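Local coordinates for protein methyltransferase WBDD (Escherichia coli, PDB 4AZS) that combines kinase and methyltransferase activities in one chain and regulates the chain length of the O antigen in Escherichia coli O9a, at residues A[50-55]-A[205-210]; A[172-177]-A[192-197]. One frame throughout, in Å; residues are numbered along the deposited sequence. Where two conformers were deposited one is given.

Contact 1 of 2, residues A[50-55]-A[205-210]; sequences LDLITE and GEFDTH
Leu52, on helix 47-64, meets Phe207 and Gly205 at the outermost strand 200-207 of the methyltransferase sheet, a seven-stranded class I (Rossmann-like) sheet of strand order 3-2-1-4-5-7-6 in which only strand 216-222 runs against the rest. The helix lays one leucine against the sheet margin, and a single methyl does the touching. Leu52 CD2 approaches the rim of the Phe207 ring close to the ring plane, 3.6 Å from CZ and 4.0 Å from CE2, an edge contact. Both torsions serve this meeting: Leu52 carries CG opposite its backbone N (chi1 -162°), which extends the branch from the helix, while Phe207 carries CG opposite its carbonyl carbon (chi1 -63°), directing the ring at the helix. Gly205 suits its place because it has no side chain, and Leu52 CD2 lies 4.1 Å from Gly205 N, close against the bare backbone. Met218 of the adjacent strand 216-222 touches both Leu52 and Phe207, completing an apolar cluster, and the Phe207 side chain also touches Gln48 and Arg49 of the same helix as Leu52. Further along, Asp208 forms an Asx turn, its short carboxylate folding back to the main chain: His210 N donates to Asp208 OD1 over 2.8 Å, meeting the oxygen from above the carboxylate plane.

Contact 2 of 2, residues A[172-177]-A[192-197]; sequences LELAVK and RELIEQ
Leu172 overlaps Ile195 through one methyl each, CD1 of the leucine lying 3.7 Å from CG2 of the isoleucine, as the two side chains run past one another in opposite directions. A second pair, Leu174 and Leu194, repeats this more loosely, with CD2 and CD1 4.2 Å apart. The contact joins the end of strand 169-173 in the methyltransferase sheet, and the chain just after it, to a 3-10 turn in the loop that leads to strand 200-207. In Ile195, CG1 lies between the backbone N and the carbonyl carbon (chi1 54°), and it is CG2, opposite the carbonyl carbon, that meets Leu172. Branched aliphatic residues suit this buried site, which Leu160 of helix 153-166 shares by touching both Leu172 and Leu194. The turn is braced from within: Arg192 O accepts from Ile195 N and Glu196 N, and Gln197 NE2 donates to Leu194 O over 2.8 Å. That oxygen lies in the amide plane of Gln197, though the donor stands above the carbonyl plane. Lys157 NZ in turn bonds Gln197 OE1, engaging both ends of the amide. Direct attraction between the segments thus rests on burial and close apolar packing, while hydrogen bonds keep the turn in form.

How the contacts relate
In sequence, contact 2 falls wholly between the two segments of contact 1, and strands 169-173 and 200-207 follow each other in the chain and belong to one sheet, separated there by strand 216-222. The centres of the two contacts lie about 16 Å apart, yet the contacts touch: Phe207 CB packs 3.5 Å from Glu173 OE2. The Glu173 carboxylate also forms salt bridges with Arg49 and Arg44, both of which touch Phe207, tying this polar patch to the apolar edge of contact 1. Bound S-adenosylmethionine is about 9 Å from the side chain of Phe207 and about 10 Å from that of Leu172, so both contacts lie near the cofactor without these side chains touching it.

Contact 1 of 2, residues A[50-55]-A[205-210]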
ATOM      1  N   LEU A  50      23.464  -1.560  46.402  1.00 26.55           N
ATOM      2  CA  LEU A  50      24.871  -1.549  46.799  1.00 31.67           C
ATOM      3  C   LEU A  50      25.152  -2.550  47.941  1.00 30.66           C
ATOM      4  O   LEU A  50      26.070  -3.295  47.841  1.00 29.11           O
ATOM      5  CB  LEU A  50      25.337  -0.148  47.202  1.00 30.75           C
ATOM      6  CG  LEU A  50      26.819  -0.157  47.633  1.00 30.85           C
ATOM      7  CD1 LEU A  50      27.674  -0.474  46.443  1.00 31.63           C
ATOM      8  CD2 LEU A  50      27.227   1.173  48.225  1.00 31.07           C
ATOM      9  N   ASP A  51      24.298  -2.613  48.966  1.00 33.92           N
ATOM     10  CA  ASP A  51      24.479  -3.627  50.052  1.00 35.25           C
ATOM     11  C   ASP A  51      24.611  -5.017  49.472  1.00 33.49           C
ATOM     12  O   ASP A  51      25.535  -5.779  49.797  1.00 34.06           O
ATOM     13  CB  ASP A  51      23.334  -3.550  51.092  1.00 40.52           C
ATOM     14  CG  ASP A  51      23.303  -2.180  51.856  1.00 46.98           C
ATOM     15  OD1 ASP A  51      24.352  -1.500  51.936  1.00 48.65           O
ATOM     16  OD2 ASP A  51      22.229  -1.737  52.330  1.00 53.88           O
ATOM     17  N   LEU A  52      23.735  -5.363  48.535  1.00 32.00           N
ATOM     18  CA  LEU A  52      23.788  -6.688  47.990  1.00 31.29           C
ATOM     19  C   LEU A  52      25.014  -6.883  47.067  1.00 30.13           C
ATOM     20  O   LEU A  52      25.686  -7.929  47.082  1.00 29.39           O
ATOM     21  CB  LEU A  52      22.492  -6.939  47.243  1.00 33.89           C
ATOM     22  CG  LEU A  52      22.134  -8.354  46.939  1.00 35.07           C
ATOM     23  CD1 LEU A  52      22.178  -9.238  48.176  1.00 37.80           C
ATOM     24  CD2 LEU A  52      20.720  -8.367  46.374  1.00 36.43           C
ATOM     25  N   ILE A  53      25.314  -5.884  46.259  1.00 26.85           N
ATOM     26  CA  ILE A  53      26.402  -6.018  45.288  1.00 28.48           C
ATOM     27  C   ILE A  53      27.778  -6.115  46.022  1.00 29.51           C
ATOM     28  O   ILE A  53      28.629  -6.883  45.622  1.00 28.38           O
ATOM     29  CB  ILE A  53      26.382  -4.863  44.281  1.00 27.61           C
ATOM     30  CG1 ILE A  53      25.268  -5.092  43.274  1.00 27.29           C
ATOM     31  CG2 ILE A  53      27.676  -4.734  43.532  1.00 27.95           C
ATOM     32  CD1 ILE A  53      24.993  -3.850  42.457  1.00 27.95           C
ATOM     33  N   THR A  54      27.958  -5.345  47.096  1.00 30.83           N
ATOM     34  CA  THR A  54      29.186  -5.420  47.887  1.00 32.62           C
ATOM     35  C   THR A  54      29.356  -6.786  48.569  1.00 32.24           C
ATOM     36  O   THR A  54      30.467  -7.287  48.687  1.00 31.01           O
ATOM     37  CB  THR A  54      29.235  -4.318  48.947  1.00 34.06           C
ATOM     38  OG1 THR A  54      28.161  -4.494  49.846  1.00 41.58           O
ATOM     39  CG2 THR A  54      29.080  -2.951  48.352  1.00 33.09           C
ATOM     40  N   GLU A  55      28.261  -7.399  49.008  1.00 32.55           N
ATOM     41  CA  GLU A  55      28.305  -8.755  49.569  0.70 33.86           C
ATOM     42  C   GLU A  55      28.814  -9.755  48.510  1.00 32.67           C
ATOM     43  O   GLU A  55      29.674 -10.592  48.769  1.00 28.15           O
ATOM     44  CB  GLU A  55      26.915  -9.135  50.089  0.70 39.99           C
ATOM     45  CG  GLU A  55      26.533 -10.611  50.061  0.70 43.27           C
ATOM     46  CD  GLU A  55      25.080 -10.841  50.514  0.70 49.57           C
ATOM     47  OE1 GLU A  55      24.541 -10.026  51.313  0.70 52.30           O
ATOM     48  OE2 GLU A  55      24.476 -11.846  50.077  0.70 50.78           O
ATOM     49  N   GLY A 205      17.823 -10.762  44.763  1.00 27.61           N
ATOM     50  CA  GLY A 205      16.995  -9.766  45.422  1.00 28.30           C
ATOM     51  C   GLY A 205      15.999  -9.132  44.478  1.00 27.81           C
ATOM     52  O   GLY A 205      15.944  -9.458  43.288  1.00 26.49           O
ATOM     53  N   GLU A 206      15.204  -8.233  45.010  1.00 28.69           N
ATOM     54  CA  GLU A 206      14.176  -7.514  44.203  1.00 32.79           C
ATOM     55  C   GLU A 206      14.141  -6.088  44.730  1.00 29.95           C
ATOM     56  O   GLU A 206      14.220  -5.884  45.949  1.00 27.87           O
ATOM     57  CB  GLU A 206      12.828  -8.186  44.384  1.00 38.03           C
ATOM     58  CG  GLU A 206      12.184  -8.554  43.057  1.00 46.33           C
ATOM     59  CD  GLU A 206      11.694  -9.972  43.064  1.00 52.48           C
ATOM     60  OE1 GLU A 206      11.503 -10.515  44.172  1.00 56.36           O
ATOM     61  OE2 GLU A 206      11.500 -10.526  41.964  1.00 52.32           O
ATOM     62  N   PHE A 207      14.084  -5.109  43.838  1.00 30.34           N
ATOM     63  CA  PHE A 207      14.271  -3.728  44.244  1.00 29.73           C
ATOM     64  C   PHE A 207      13.176  -2.833  43.719  1.00 29.91           C
ATOM     65  O   PHE A 207      12.720  -2.980  42.582  1.00 26.80           O
ATOM     66  CB  PHE A 207      15.654  -3.237  43.814  1.00 28.63           C
ATOM     67  CG  PHE A 207      16.747  -4.003  44.479  1.00 29.19           C
ATOM     68  CD1 PHE A 207      17.148  -3.663  45.765  1.00 30.53           C
ATOM     69  CD2 PHE A 207      17.260  -5.156  43.903  1.00 27.15           C
ATOM     70  CE1 PHE A 207      18.101  -4.395  46.429  1.00 29.47           C
ATOM     71  CE2 PHE A 207      18.232  -5.890  44.556  1.00 29.56           C
ATOM     72  CZ  PHE A 207      18.642  -5.525  45.845  1.00 30.26           C
ATOM     73  N   ASP A 208      12.790  -1.894  44.566  1.00 31.73           N
ATOM     74  CA  ASP A 208      11.878  -0.780  44.234  1.00 32.86           C
ATOM     75  C   ASP A 208      12.573   0.233  43.335  1.00 31.27           C
ATOM     76  O   ASP A 208      13.655   0.741  43.621  1.00 33.35           O
ATOM     77  CB  ASP A 208      11.343  -0.130  45.556  1.00 37.15           C
ATOM     78  CG  ASP A 208      10.214   0.970  45.325  1.00 38.63           C
ATOM     79  OD1 ASP A 208       9.896   1.418  44.188  1.00 37.50           O
ATOM     80  OD2 ASP A 208       9.646   1.405  46.340  1.00 45.15           O
ATOM     81  N   THR A 209      11.962   0.524  42.210  1.00 30.32           N
ATOM     82  CA  THR A 209      12.562   1.454  41.256  1.00 30.12           C
ATOM     83  C   THR A 209      12.140   2.897  41.472  1.00 29.72           C
ATOM     84  O   THR A 209      12.686   3.772  40.824  1.00 31.83           O
ATOM     85  CB  THR A 209      12.061   1.169  39.845  1.00 29.34           C
ATOM     86  OG1 THR A 209      10.644   1.382  39.824  1.00 28.57           O
ATOM     87  CG2 THR A 209      12.374  -0.226  39.447  1.00 31.95           C
ATOM     88  N   HIS A 210      11.106   3.103  42.292  1.00 31.73           N
ATOM     89  CA  HIS A 210      10.392   4.402  42.410  1.00 33.07           C
ATOM     90  C   HIS A 210       9.702   4.899  41.186  1.00 32.86           C
ATOM     91  O   HIS A 210       9.288   6.053  41.156  1.00 31.39           O
ATOM     92  CB  HIS A 210      11.310   5.489  42.962  1.00 34.42           C
ATOM     93  CG  HIS A 210      11.835   5.149  44.335  1.00 39.07           C
ATOM     94  ND1 HIS A 210      13.052   4.558  44.538  1.00 42.19           N
ATOM     95  CD2 HIS A 210      11.240   5.266  45.580  1.00 39.55           C
ATOM     96  CE1 HIS A 210      13.220   4.331  45.853  1.00 42.21           C
ATOM     97  NE2 HIS A 210      12.117   4.780  46.496  1.00 46.07           N
TER

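Contact 2 of 2, residues A[172-177]-A[192-197]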
ATOM      1  N   LEU A 172      22.797  -8.711  37.290  1.00 22.47           N
ATOM      2  CA  LEU A 172      21.841  -7.986  36.492  1.00 23.99           C
ATOM      3  C   LEU A 172      20.627  -7.624  37.313  1.00 23.05           C
ATOM      4  O   LEU A 172      20.096  -8.467  37.997  1.00 25.07           O
ATOM      5  CB  LEU A 172      21.376  -8.837  35.298  1.00 25.34           C
ATOM      6  CG  LEU A 172      22.532  -9.248  34.386  1.00 25.27           C
ATOM      7  CD1 LEU A 172      22.063 -10.359  33.462  1.00 27.82           C
ATOM      8  CD2 LEU A 172      23.100  -8.093  33.594  1.00 23.84           C
ATOM      9  N   GLU A 173      20.185  -6.374  37.196  1.00 24.53           N
ATOM     10  CA  GLU A 173      18.856  -5.950  37.575  1.00 23.51           C
ATOM     11  C   GLU A 173      18.094  -5.765  36.288  1.00 23.24           C
ATOM     12  O   GLU A 173      18.501  -4.981  35.438  1.00 23.84           O
ATOM     13  CB  GLU A 173      18.881  -4.645  38.334  1.00 25.47           C
ATOM     14  CG  GLU A 173      17.510  -4.237  38.876  1.00 25.79           C
ATOM     15  CD  GLU A 173      17.500  -2.852  39.484  1.00 27.17           C
ATOM     16  OE1 GLU A 173      18.196  -1.956  38.913  1.00 26.56           O
ATOM     17  OE2 GLU A 173      16.786  -2.683  40.511  1.00 26.31           O
ATOM     18  N   LEU A 174      16.990  -6.480  36.144  1.00 22.31           N
ATOM     19  CA  LEU A 174      16.236  -6.506  34.913  1.00 25.20           C
ATOM     20  C   LEU A 174      14.828  -5.958  35.061  1.00 25.51           C
ATOM     21  O   LEU A 174      14.066  -6.374  35.929  1.00 25.34           O
ATOM     22  CB  LEU A 174      16.168  -7.942  34.431  1.00 25.52           C
ATOM     23  CG  LEU A 174      17.544  -8.537  34.108  1.00 25.21           C
ATOM     24  CD1 LEU A 174      17.376 -10.029  33.893  1.00 25.98           C
ATOM     25  CD2 LEU A 174      18.183  -7.905  32.884  1.00 25.78           C
ATOM     26  N   ALA A 175      14.489  -5.018  34.194  1.00 25.28           N
ATOM     27  CA  ALA A 175      13.145  -4.497  34.126  1.00 25.40           C
ATOM     28  C   ALA A 175      12.220  -5.591  33.613  1.00 27.78           C
ATOM     29  O   ALA A 175      12.666  -6.540  32.950  1.00 27.46           O
ATOM     30  CB  ALA A 175      13.063  -3.279  33.222  1.00 24.50           C
ATOM     31  N   VAL A 176      10.932  -5.443  33.906  1.00 27.70           N
ATOM     32  CA  VAL A 176       9.967  -6.503  33.612  1.00 28.32           C
ATOM     33  C   VAL A 176       8.708  -5.968  32.976  1.00 29.58           C
ATOM     34  O   VAL A 176       8.338  -4.797  33.173  1.00 27.16           O
ATOM     35  CB  VAL A 176       9.556  -7.261  34.879  1.00 28.07           C
ATOM     36  CG1 VAL A 176      10.743  -8.032  35.405  1.00 27.63           C
ATOM     37  CG2 VAL A 176       9.036  -6.290  35.900  1.00 27.28           C
ATOM     38  N   LYS A 177       8.039  -6.858  32.249  1.00 29.37           N
ATOM     39  CA  LYS A 177       6.879  -6.478  31.477  1.00 32.44           C
ATOM     40  C   LYS A 177       5.712  -5.991  32.349  1.00 31.45           C
ATOM     41  O   LYS A 177       4.860  -5.273  31.855  1.00 29.97           O
ATOM     42  CB  LYS A 177       6.432  -7.601  30.546  1.00 36.01           C
ATOM     43  CG  LYS A 177       5.534  -8.627  31.177  1.00 40.13           C
ATOM     44  CD  LYS A 177       4.828  -9.467  30.100  1.00 42.53           C
ATOM     45  CE  LYS A 177       3.952 -10.577  30.714  1.00 44.99           C
ATOM     46  NZ  LYS A 177       4.602 -11.296  31.859  1.00 45.96           N
ATOM     47  N   ARG A 192      13.863 -13.985  33.036  1.00 29.63           N
ATOM     48  CA  ARG A 192      14.727 -15.143  32.907  1.00 29.50           C
ATOM     49  C   ARG A 192      14.973 -15.623  31.471  1.00 28.95           C
ATOM     50  O   ARG A 192      15.979 -16.256  31.215  1.00 28.89           O
ATOM     51  CB  ARG A 192      14.212 -16.275  33.754  1.00 29.01           C
ATOM     52  CG  ARG A 192      14.558 -16.024  35.190  1.00 30.44           C
ATOM     53  CD  ARG A 192      13.819 -16.995  36.053  1.00 32.11           C
ATOM     54  NE  ARG A 192      12.406 -16.683  36.033  1.00 35.08           N
ATOM     55  CZ  ARG A 192      11.499 -17.297  36.795  1.00 39.96           C
ATOM     56  NH1 ARG A 192      11.864 -18.251  37.643  1.00 40.87           N
ATOM     57  NH2 ARG A 192      10.223 -16.955  36.710  1.00 42.71           N
ATOM     58  N   GLU A 193      14.121 -15.262  30.537  1.00 29.61           N
ATOM     59  CA  GLU A 193      14.404 -15.577  29.122  1.00 32.14           C
ATOM     60  C   GLU A 193      15.659 -14.908  28.579  1.00 29.86           C
ATOM     61  O   GLU A 193      16.204 -15.333  27.554  1.00 28.55           O
ATOM     62  CB  GLU A 193      13.263 -15.138  28.242  1.00 33.83           C
ATOM     63  CG  GLU A 193      12.028 -16.001  28.392  1.00 42.37           C
ATOM     64  CD  GLU A 193      10.842 -15.391  27.641  1.00 46.27           C
ATOM     65  OE1 GLU A 193      11.004 -15.005  26.446  1.00 48.86           O
ATOM     66  OE2 GLU A 193       9.770 -15.255  28.266  1.00 46.79           O
ATOM     67  N   LEU A 194      16.110 -13.837  29.220  1.00 27.35           N
ATOM     68  CA  LEU A 194      17.323 -13.202  28.751  1.00 26.57           C
ATOM     69  C   LEU A 194      18.570 -13.938  29.266  1.00 27.61           C
ATOM     70  O   LEU A 194      19.690 -13.649  28.801  1.00 27.24           O
ATOM     71  CB  LEU A 194      17.377 -11.743  29.247  1.00 27.81           C
ATOM     72  CG  LEU A 194      16.240 -10.817  28.814  1.00 28.49           C
ATOM     73  CD1 LEU A 194      16.361  -9.424  29.426  1.00 29.60           C
ATOM     74  CD2 LEU A 194      16.249 -10.737  27.306  1.00 30.60           C
ATOM     75  N   ILE A 195      18.412 -14.804  30.279  1.00 25.95           N
ATOM     76  CA  ILE A 195      19.583 -15.388  30.947  1.00 27.76           C
ATOM     77  C   ILE A 195      19.638 -16.898  31.059  1.00 27.63           C
ATOM     78  O   ILE A 195      20.639 -17.418  31.456  1.00 26.89           O
ATOM     79  CB  ILE A 195      19.797 -14.808  32.373  1.00 28.39           C
ATOM     80  CG1 ILE A 195      18.561 -14.939  33.220  1.00 30.29           C
ATOM     81  CG2 ILE A 195      20.245 -13.348  32.300  1.00 29.52           C
ATOM     82  CD1 ILE A 195      18.796 -14.618  34.670  1.00 32.23           C
ATOM     83  N   GLU A 196      18.542 -17.586  30.761  1.00 29.83           N
ATOM     84  CA  GLU A 196      18.418 -19.000  31.026  1.00 33.77           C
ATOM     85  C   GLU A 196      19.340 -19.818  30.089  1.00 33.23           C
ATOM     86  O   GLU A 196      19.658 -20.931  30.395  1.00 33.26           O
ATOM     87  CB  GLU A 196      16.961 -19.438  30.879  1.00 36.27           C
ATOM     88  CG  GLU A 196      16.506 -19.551  29.439  1.00 41.28           C
ATOM     89  CD  GLU A 196      14.985 -19.615  29.310  1.00 49.67           C
ATOM     90  OE1 GLU A 196      14.299 -19.675  30.359  1.00 57.69           O
ATOM     91  OE2 GLU A 196      14.474 -19.590  28.157  1.00 57.54           O
ATOM     92  N   GLN A 197      19.800 -19.227  28.990  1.00 33.13           N
ATOM     93  CA  GLN A 197      20.877 -19.827  28.191  1.00 33.88           C
ATOM     94  C   GLN A 197      22.214 -19.828  28.924  1.00 33.02           C
ATOM     95  O   GLN A 197      23.091 -20.607  28.553  1.00 32.98           O
ATOM     96  CB  GLN A 197      21.060 -19.130  26.827  1.00 33.51           C
ATOM     97  CG  GLN A 197      21.769 -17.772  26.860  1.00 32.10           C
ATOM     98  CD  GLN A 197      20.932 -16.669  27.512  1.00 32.88           C
ATOM     99  OE1 GLN A 197      19.790 -16.928  27.932  1.00 32.21           O
ATOM    100  NE2 GLN A 197      21.478 -15.437  27.595  1.00 28.76           N
TER